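Local coordinates for penicillin-binding protein 2B (Streptococcus pneumoniae, PDB 2WAD), which probably forms peptide cross-links between adjacent glycan strands of cell wall peptidoglycan as a penicillin-binding transpeptidase of the elongation machinery, at residues V387-N399 and G476-G488. Residues are numbered along the deposited sequence; the frame is centred on the assembly and turned at random.
Sequences VVKAATISSGWEN and GKLRSTFGEYGLG. Unlike the reference sequence in segment 476-488: G476 (reference Glu).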
# COMPACT_ATOMS: atom_id res chain seq x y z
N VAL A 387 3.67 -11.04 22.36
CA VAL A 387 4.84 -10.73 21.55
C VAL A 387 5.49 -9.42 21.99
O VAL A 387 6.70 -9.30 21.97
CB VAL A 387 4.54 -10.73 20.05
CG1 VAL A 387 4.13 -12.15 19.62
CG2 VAL A 387 3.41 -9.72 19.72
N VAL A 388 4.71 -8.46 22.46
CA VAL A 388 5.19 -7.12 22.71
C VAL A 388 5.96 -6.95 24.01
O VAL A 388 6.39 -5.84 24.30
CB VAL A 388 4.05 -6.06 22.73
CG1 VAL A 388 3.21 -6.09 21.43
CG2 VAL A 388 3.22 -6.20 23.99
N LYS A 389 6.17 -8.01 24.78
CA LYS A 389 6.72 -7.86 26.11
C LYS A 389 8.13 -7.27 26.17
O LYS A 389 8.51 -6.61 27.14
CB LYS A 389 6.57 -9.17 26.90
CG LYS A 389 5.13 -9.40 27.31
CD LYS A 389 4.91 -10.74 28.00
CE LYS A 389 3.44 -10.85 28.41
NZ LYS A 389 3.01 -12.14 29.03
N ALA A 390 8.91 -7.49 25.12
CA ALA A 390 10.25 -6.90 25.00
C ALA A 390 10.23 -5.37 24.88
O ALA A 390 11.19 -4.70 25.31
CB ALA A 390 10.97 -7.48 23.82
N ALA A 391 9.16 -4.82 24.30
CA ALA A 391 9.08 -3.36 24.20
C ALA A 391 8.75 -2.76 25.57
O ALA A 391 9.24 -1.69 25.92
CB ALA A 391 8.09 -2.91 23.10
N THR A 392 7.92 -3.44 26.35
CA THR A 392 7.59 -2.96 27.70
C THR A 392 8.77 -2.94 28.65
O THR A 392 8.92 -2.00 29.43
CB THR A 392 6.51 -3.81 28.36
OG1 THR A 392 5.40 -3.93 27.46
CG2 THR A 392 6.05 -3.15 29.65
N ILE A 393 9.57 -4.01 28.63
CA ILE A 393 10.83 -4.02 29.34
C ILE A 393 11.73 -2.87 28.87
O ILE A 393 12.40 -2.22 29.68
CB ILE A 393 11.54 -5.39 29.23
CG1 ILE A 393 10.65 -6.49 29.80
CG2 ILE A 393 12.82 -5.43 30.07
CD1 ILE A 393 11.16 -7.93 29.55
N SER A 394 11.80 -2.63 27.57
CA SER A 394 12.63 -1.53 27.09
C SER A 394 12.19 -0.21 27.76
O SER A 394 13.01 0.59 28.19
CB SER A 394 12.52 -1.39 25.57
OG SER A 394 12.99 -2.54 24.89
N SER A 395 10.89 0.01 27.83
CA SER A 395 10.35 1.20 28.46
C SER A 395 10.75 1.29 29.93
O SER A 395 10.96 2.39 30.43
CB SER A 395 8.83 1.24 28.29
OG SER A 395 8.34 2.56 28.43
N GLY A 396 10.85 0.14 30.59
CA GLY A 396 11.36 0.04 31.95
C GLY A 396 12.80 0.52 32.08
O GLY A 396 13.13 1.23 33.03
N TRP A 397 13.67 0.12 31.16
CA TRP A 397 15.04 0.62 31.15
C TRP A 397 15.10 2.13 30.87
O TRP A 397 15.82 2.84 31.57
CB TRP A 397 15.90 -0.14 30.13
CG TRP A 397 16.23 -1.54 30.54
CD1 TRP A 397 16.59 -1.96 31.79
CD2 TRP A 397 16.23 -2.71 29.71
NE1 TRP A 397 16.83 -3.30 31.79
CE2 TRP A 397 16.60 -3.79 30.53
CE3 TRP A 397 15.95 -2.94 28.35
CZ2 TRP A 397 16.69 -5.10 30.05
CZ3 TRP A 397 16.03 -4.24 27.87
CH2 TRP A 397 16.40 -5.31 28.72
N GLU A 398 14.35 2.62 29.88
CA GLU A 398 14.37 4.04 29.49
C GLU A 398 13.95 4.99 30.60
O GLU A 398 14.54 6.07 30.74
CB GLU A 398 13.56 4.35 28.23
CG GLU A 398 14.00 3.55 27.03
CD GLU A 398 13.10 3.76 25.84
OE1 GLU A 398 13.58 3.56 24.70
OE2 GLU A 398 11.91 4.08 26.03
N ASN A 399 12.96 4.57 31.37
CA ASN A 399 12.37 5.41 32.40
C ASN A 399 12.91 5.15 33.82
O ASN A 399 12.29 5.53 34.79
CB ASN A 399 10.85 5.32 32.30
CG ASN A 399 10.34 5.91 31.02
OD1 ASN A 399 10.19 7.12 30.92
ND2 ASN A 399 10.09 5.07 30.00
N GLY A 476 1.74 7.68 28.10
CA GLY A 476 2.52 8.34 27.05
C GLY A 476 3.93 7.78 26.90
O GLY A 476 4.46 7.65 25.79
N LYS A 477 4.56 7.48 28.03
CA LYS A 477 5.92 6.96 28.00
C LYS A 477 5.99 5.54 27.44
O LYS A 477 6.93 5.20 26.72
CB LYS A 477 6.54 7.00 29.39
CG LYS A 477 6.95 8.37 29.88
CD LYS A 477 7.38 8.30 31.34
CE LYS A 477 7.66 9.70 31.90
NZ LYS A 477 8.47 9.65 33.16
N LEU A 478 5.00 4.72 27.83
CA LEU A 478 4.87 3.36 27.31
C LEU A 478 4.66 3.39 25.80
O LEU A 478 5.40 2.72 25.08
CB LEU A 478 3.70 2.62 28.01
CG LEU A 478 3.50 1.14 27.64
CD1 LEU A 478 4.63 0.24 28.20
CD2 LEU A 478 2.14 0.60 28.10
N ARG A 479 3.66 4.16 25.35
CA ARG A 479 3.33 4.23 23.93
C ARG A 479 4.45 4.85 23.09
O ARG A 479 4.62 4.57 21.89
CB ARG A 479 2.01 4.97 23.68
CG ARG A 479 0.73 4.29 24.18
CD ARG A 479 -0.50 5.13 23.85
NE ARG A 479 -1.73 4.33 23.80
CZ ARG A 479 -2.96 4.79 24.01
NH1 ARG A 479 -3.16 6.08 24.29
NH2 ARG A 479 -3.99 3.96 23.92
N SER A 480 5.25 5.68 23.75
CA SER A 480 6.41 6.26 23.07
C SER A 480 7.48 5.21 22.80
O SER A 480 8.02 5.13 21.68
CB SER A 480 6.94 7.49 23.82
OG SER A 480 8.29 7.77 23.48
N THR A 481 7.82 4.43 23.81
CA THR A 481 8.66 3.26 23.54
C THR A 481 8.09 2.32 22.48
O THR A 481 8.80 1.93 21.56
CB THR A 481 8.93 2.43 24.81
OG1 THR A 481 9.34 3.32 25.86
CG2 THR A 481 10.03 1.41 24.54
N PHE A 482 6.84 1.90 22.63
CA PHE A 482 6.17 1.11 21.58
C PHE A 482 6.36 1.70 20.18
O PHE A 482 6.78 0.99 19.25
CB PHE A 482 4.68 0.97 21.91
CG PHE A 482 4.38 0.04 23.08
CD1 PHE A 482 5.31 -0.88 23.53
CD2 PHE A 482 3.14 0.06 23.70
CE1 PHE A 482 5.03 -1.73 24.60
CE2 PHE A 482 2.84 -0.82 24.74
CZ PHE A 482 3.79 -1.72 25.21
N GLY A 483 6.09 3.00 20.01
CA GLY A 483 6.35 3.72 18.77
C GLY A 483 7.78 3.65 18.25
O GLY A 483 8.00 3.61 17.04
N GLU A 484 8.76 3.59 19.15
CA GLU A 484 10.15 3.38 18.73
C GLU A 484 10.38 2.08 17.96
O GLU A 484 11.39 1.93 17.25
CB GLU A 484 11.09 3.39 19.93
CG GLU A 484 11.28 4.75 20.59
CD GLU A 484 12.31 4.66 21.70
OE1 GLU A 484 11.95 4.26 22.82
OE2 GLU A 484 13.49 4.97 21.46
N TYR A 485 9.45 1.13 18.10
CA TYR A 485 9.59 -0.17 17.47
C TYR A 485 8.59 -0.30 16.35
O TYR A 485 8.50 -1.35 15.67
CB TYR A 485 9.36 -1.29 18.47
CG TYR A 485 10.52 -1.59 19.40
CD1 TYR A 485 11.54 -2.44 19.02
CD2 TYR A 485 10.50 -1.13 20.72
CE1 TYR A 485 12.59 -2.74 19.92
CE2 TYR A 485 11.51 -1.45 21.61
CZ TYR A 485 12.56 -2.26 21.21
OH TYR A 485 13.58 -2.55 22.12
N GLY A 486 7.85 0.79 16.15
CA GLY A 486 6.83 0.84 15.11
C GLY A 486 5.48 0.33 15.56
O GLY A 486 4.55 0.15 14.77
N LEU A 487 5.35 0.07 16.85
CA LEU A 487 4.07 -0.39 17.38
C LEU A 487 3.21 0.84 17.73
O LEU A 487 3.40 1.46 18.77
CB LEU A 487 4.33 -1.24 18.63
CG LEU A 487 5.24 -2.47 18.43
CD1 LEU A 487 5.58 -3.17 19.72
CD2 LEU A 487 4.56 -3.46 17.47
N GLY A 488 2.26 1.20 16.87
CA GLY A 488 1.42 2.38 17.09
C GLY A 488 1.92 3.61 16.35
O GLY A 488 1.35 4.68 16.48
O HOH W 1 9.02 6.23 27.30
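T481 is a knob among A391, S394, S395 and E398, packing helix 476-484 against helix 389-398 in the transpeptidase domain. The axes of the two segments approach to 8.8 Å, their N-to-C directions 120° apart. Helix 389-398 begins just beyond S386, the probable acyl-ester serine, after the 3-10 turn of V387 and V388. Its K389 points away from this interface, NZ hydrogen-bonded to S386 OG, consistent with the SxxK motif of penicillin-binding enzymes.

Apolar packing fills the end nearer S386. The small A391 lets the F482 ring come close, CB meeting CD1 at 3.5 Å near the ring plane, while L487 CD1 reaches V388 CG1. T392 OG1 lies at the same ring's edge but gives its polar end to A516 O.

Hydroxyls and carboxylates make the polar side. Threonine suits its hole because it divides the work: CG2, anti to the backbone N (chi1 -48° turns OG1 beside that N), packs on A391 O. T481 OG1 accepts from S395 OG at 2.9 Å. T481 OG1 donates to E398 OE2 at 2.7 Å, on the syn side but 31° out of the carboxylate plane. E398 OE1 lies 2.6 Å from E484 OE1, so one acid is probably protonated; N575 N binds E484 OE2. Y485 OH donates to S394 OG (2.8 Å), which itself donates to A390 O.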